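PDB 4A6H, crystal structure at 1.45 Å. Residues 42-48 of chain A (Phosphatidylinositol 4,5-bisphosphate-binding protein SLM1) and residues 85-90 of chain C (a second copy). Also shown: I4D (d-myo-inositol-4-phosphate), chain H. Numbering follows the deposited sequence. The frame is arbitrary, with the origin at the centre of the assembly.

Chain A, residues 42-48: RKKDLVP
Chain C 85-90: KQNGII

How do the two stretches lie against each other? Neither forms a regular helix or strand; both are loops, and their touching parts run in nearly the same direction, 14° apart. The register is set by A:Lys44 beside C:Gln86, with CA atoms 7.4 Å apart, and by A:Val47 beside C:Gly88, with CA atoms at 6.1 Å. The contact is small, burying 211 Å² in total. In chain A, phi/psi run through -99/-22 at A:Lys43, -129/-28 at A:Lys44, -99/82 at A:Asp45, -124/17 at A:Leu46 and -97/110 at A:Val47. A weak hydrogen bond, 3.4 Å, runs from A:Leu46 N to A:Lys44 O across A:Asp45.

What does chain C offer first? C:Lys85 stays out of reach, so the contact begins at C:Gln86, extended at -143/162, its CA-to-CB bond pointing toward chain A. With chi1 -46° (m), chi2 161° (t) and chi3 39° as modelled, its long side chain brings the terminal amide to the backbone of chain A, where the modelled OE1 lies 2.8 Å from A:Lys43 O. The amide is probably turned over in the model, so the nature of this polar approach remains open. A:Lys44 (m, t, p, t) points sideways and lies alongside; its CG is 4.2 Å from C:Gln86 OE1 as modelled. A:Lys44 is exposed.

How is the middle bridged? C:Asn87, at -72/117 with chi1 -68° (m) and chi2 -62°, contributes its backbone rather than its side chain, which points sideways and makes no close contact with the chain A stretch. Two carbonyls face a common water, which can donate to A:Lys44 O at 2.8 Å and to C:Asn87 O at 3.1 Å. The carbonyl oxygens themselves, A:Lys44 O and C:Asn87 O, are 4.4 Å apart and have no proton to offer each other, so a water suits the place between them.

What closes the contact? C:Gly88 adopts -146/-112, a conformation unusual for a residue with a CB, and its N donates to C:Ile90 O at 3.0 Å, folding chain C back on itself. A:Val47, chi1 179° (t), points toward this turn and has the largest covered area, 60 Å². Its CG2 packs 3.8 Å from C:Gly88 C and 3.8 Å from C:Ile89 N, while its CG1 meets C:Ile89 CD1 at 3.9 Å. C:Ile89, at -70/-37, starts sideways, but chi1 -57° and chi2 -71° (both m) bring its end nearer, so two branched apolar side chains meet. C:Ile90, at -107/141, is buried but out of reach of the chain A stretch.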

# COMPACT_ATOMS: atom_id res chain seq x y z
N ARG A 42 10.66 13.82 -9.00
CA ARG A 42 9.36 13.26 -8.61
C ARG A 42 8.18 14.04 -9.18
O ARG A 42 7.04 13.58 -9.13
CB ARG A 42 9.21 13.21 -7.09
N LYS A 43 8.46 15.24 -9.68
CA LYS A 43 7.41 16.09 -10.22
C LYS A 43 7.30 16.02 -11.73
O LYS A 43 6.24 16.33 -12.29
CB LYS A 43 7.62 17.55 -9.78
CG LYS A 43 7.96 17.70 -8.30
CD LYS A 43 6.91 18.48 -7.55
CE LYS A 43 7.08 18.33 -6.04
NZ LYS A 43 6.09 19.13 -5.26
N LYS A 44 8.36 15.59 -12.41
CA LYS A 44 8.37 15.60 -13.87
C LYS A 44 8.77 14.29 -14.57
O LYS A 44 8.33 14.03 -15.69
CB LYS A 44 9.23 16.75 -14.41
CG LYS A 44 8.70 18.13 -14.05
CD LYS A 44 9.52 19.24 -14.69
CE LYS A 44 9.43 19.21 -16.20
NZ LYS A 44 10.12 20.37 -16.82
N ASP A 45 9.58 13.47 -13.92
CA ASP A 45 10.06 12.22 -14.52
C ASP A 45 9.22 11.05 -14.00
O ASP A 45 9.59 10.39 -13.06
CB ASP A 45 11.55 12.00 -14.20
CG ASP A 45 12.12 10.71 -14.78
OD1 ASP A 45 11.44 10.02 -15.58
OD2 ASP A 45 13.26 10.37 -14.43
N LEU A 46 8.05 10.85 -14.61
CA LEU A 46 7.08 9.91 -14.07
C LEU A 46 6.64 8.80 -15.03
O LEU A 46 5.62 8.17 -14.79
CB LEU A 46 5.87 10.67 -13.50
CG LEU A 46 6.04 11.37 -12.15
CD1 LEU A 46 5.03 12.50 -11.99
CD2 LEU A 46 5.93 10.38 -11.00
N VAL A 47 7.40 8.57 -16.10
CA VAL A 47 7.26 7.32 -16.87
C VAL A 47 8.33 6.30 -16.42
O VAL A 47 9.51 6.48 -16.70
CB VAL A 47 7.41 7.55 -18.38
CG1 VAL A 47 7.30 6.23 -19.14
CG2 VAL A 47 6.36 8.55 -18.89
N PRO A 48 7.92 5.22 -15.73
CA PRO A 48 8.96 4.29 -15.29
C PRO A 48 9.77 3.69 -16.44
O PRO A 48 9.19 3.38 -17.49
CB PRO A 48 8.16 3.17 -14.60
CG PRO A 48 6.91 3.84 -14.15
CD PRO A 48 6.59 4.86 -15.23
N LYS C 85 -1.30 17.38 -18.16
CA LYS C 85 -0.74 18.65 -17.72
C LYS C 85 0.76 18.75 -18.00
O LYS C 85 1.32 19.85 -18.03
CB LYS C 85 -0.99 18.86 -16.23
CG LYS C 85 -2.44 18.80 -15.82
CD LYS C 85 -2.59 19.07 -14.34
CE LYS C 85 -1.91 17.98 -13.52
NZ LYS C 85 -2.15 18.14 -12.06
N GLN C 86 1.40 17.60 -18.20
CA GLN C 86 2.84 17.55 -18.45
C GLN C 86 3.19 16.46 -19.46
O GLN C 86 2.40 15.55 -19.70
CB GLN C 86 3.60 17.28 -17.15
CG GLN C 86 3.14 18.12 -15.97
CD GLN C 86 3.58 17.52 -14.64
OE1 GLN C 86 4.68 17.00 -14.52
NE2 GLN C 86 2.70 17.59 -13.64
N ASN C 87 4.38 16.56 -20.05
CA ASN C 87 4.86 15.57 -21.01
C ASN C 87 5.25 14.25 -20.35
O ASN C 87 6.17 14.20 -19.55
CB ASN C 87 6.08 16.10 -21.78
CG ASN C 87 5.73 17.24 -22.70
OD1 ASN C 87 4.95 17.08 -23.63
ND2 ASN C 87 6.34 18.40 -22.47
N GLY C 88 4.55 13.18 -20.71
CA GLY C 88 4.91 11.86 -20.23
C GLY C 88 4.60 10.86 -21.32
O GLY C 88 5.23 10.86 -22.38
N ILE C 89 3.61 10.02 -21.07
CA ILE C 89 3.07 9.16 -22.10
C ILE C 89 2.30 10.00 -23.12
O ILE C 89 2.32 9.73 -24.32
CB ILE C 89 2.11 8.13 -21.50
CG1 ILE C 89 2.80 7.29 -20.41
CG2 ILE C 89 1.52 7.26 -22.59
CD1 ILE C 89 3.81 6.32 -20.95
N ILE C 90 1.62 11.02 -22.61
CA ILE C 90 0.84 11.95 -23.43
C ILE C 90 1.59 13.28 -23.49
O ILE C 90 2.19 13.69 -22.50
CB ILE C 90 -0.55 12.17 -22.80
CG1 ILE C 90 -1.24 10.83 -22.55
CG2 ILE C 90 -1.42 13.06 -23.69
CD1 ILE C 90 -2.56 10.94 -21.79
O5 I4D H . 12.34 10.47 -7.21
C5 I4D H . 11.18 9.77 -6.82
C6 I4D H . 10.78 10.34 -5.45
O6 I4D H . 11.49 11.47 -4.95
C4 I4D H . 10.15 9.82 -7.88
O4 I4D H . 10.56 9.28 -9.14
P4 I4D H . 10.70 10.04 -10.46
O43 I4D H . 10.99 11.46 -10.26
O42 I4D H . 9.44 9.88 -11.16
O41 I4D H . 11.76 9.50 -11.32
C3 I4D H . 8.70 9.51 -7.24
O3 I4D H . 7.54 9.31 -8.24
C2 I4D H . 8.23 9.72 -5.75
O2 I4D H . 7.19 8.91 -5.28
C1 I4D H . 9.37 10.01 -4.79
O1 I4D H . 9.15 10.43 -3.42
O HOH W 1 6.75 15.90 -17.07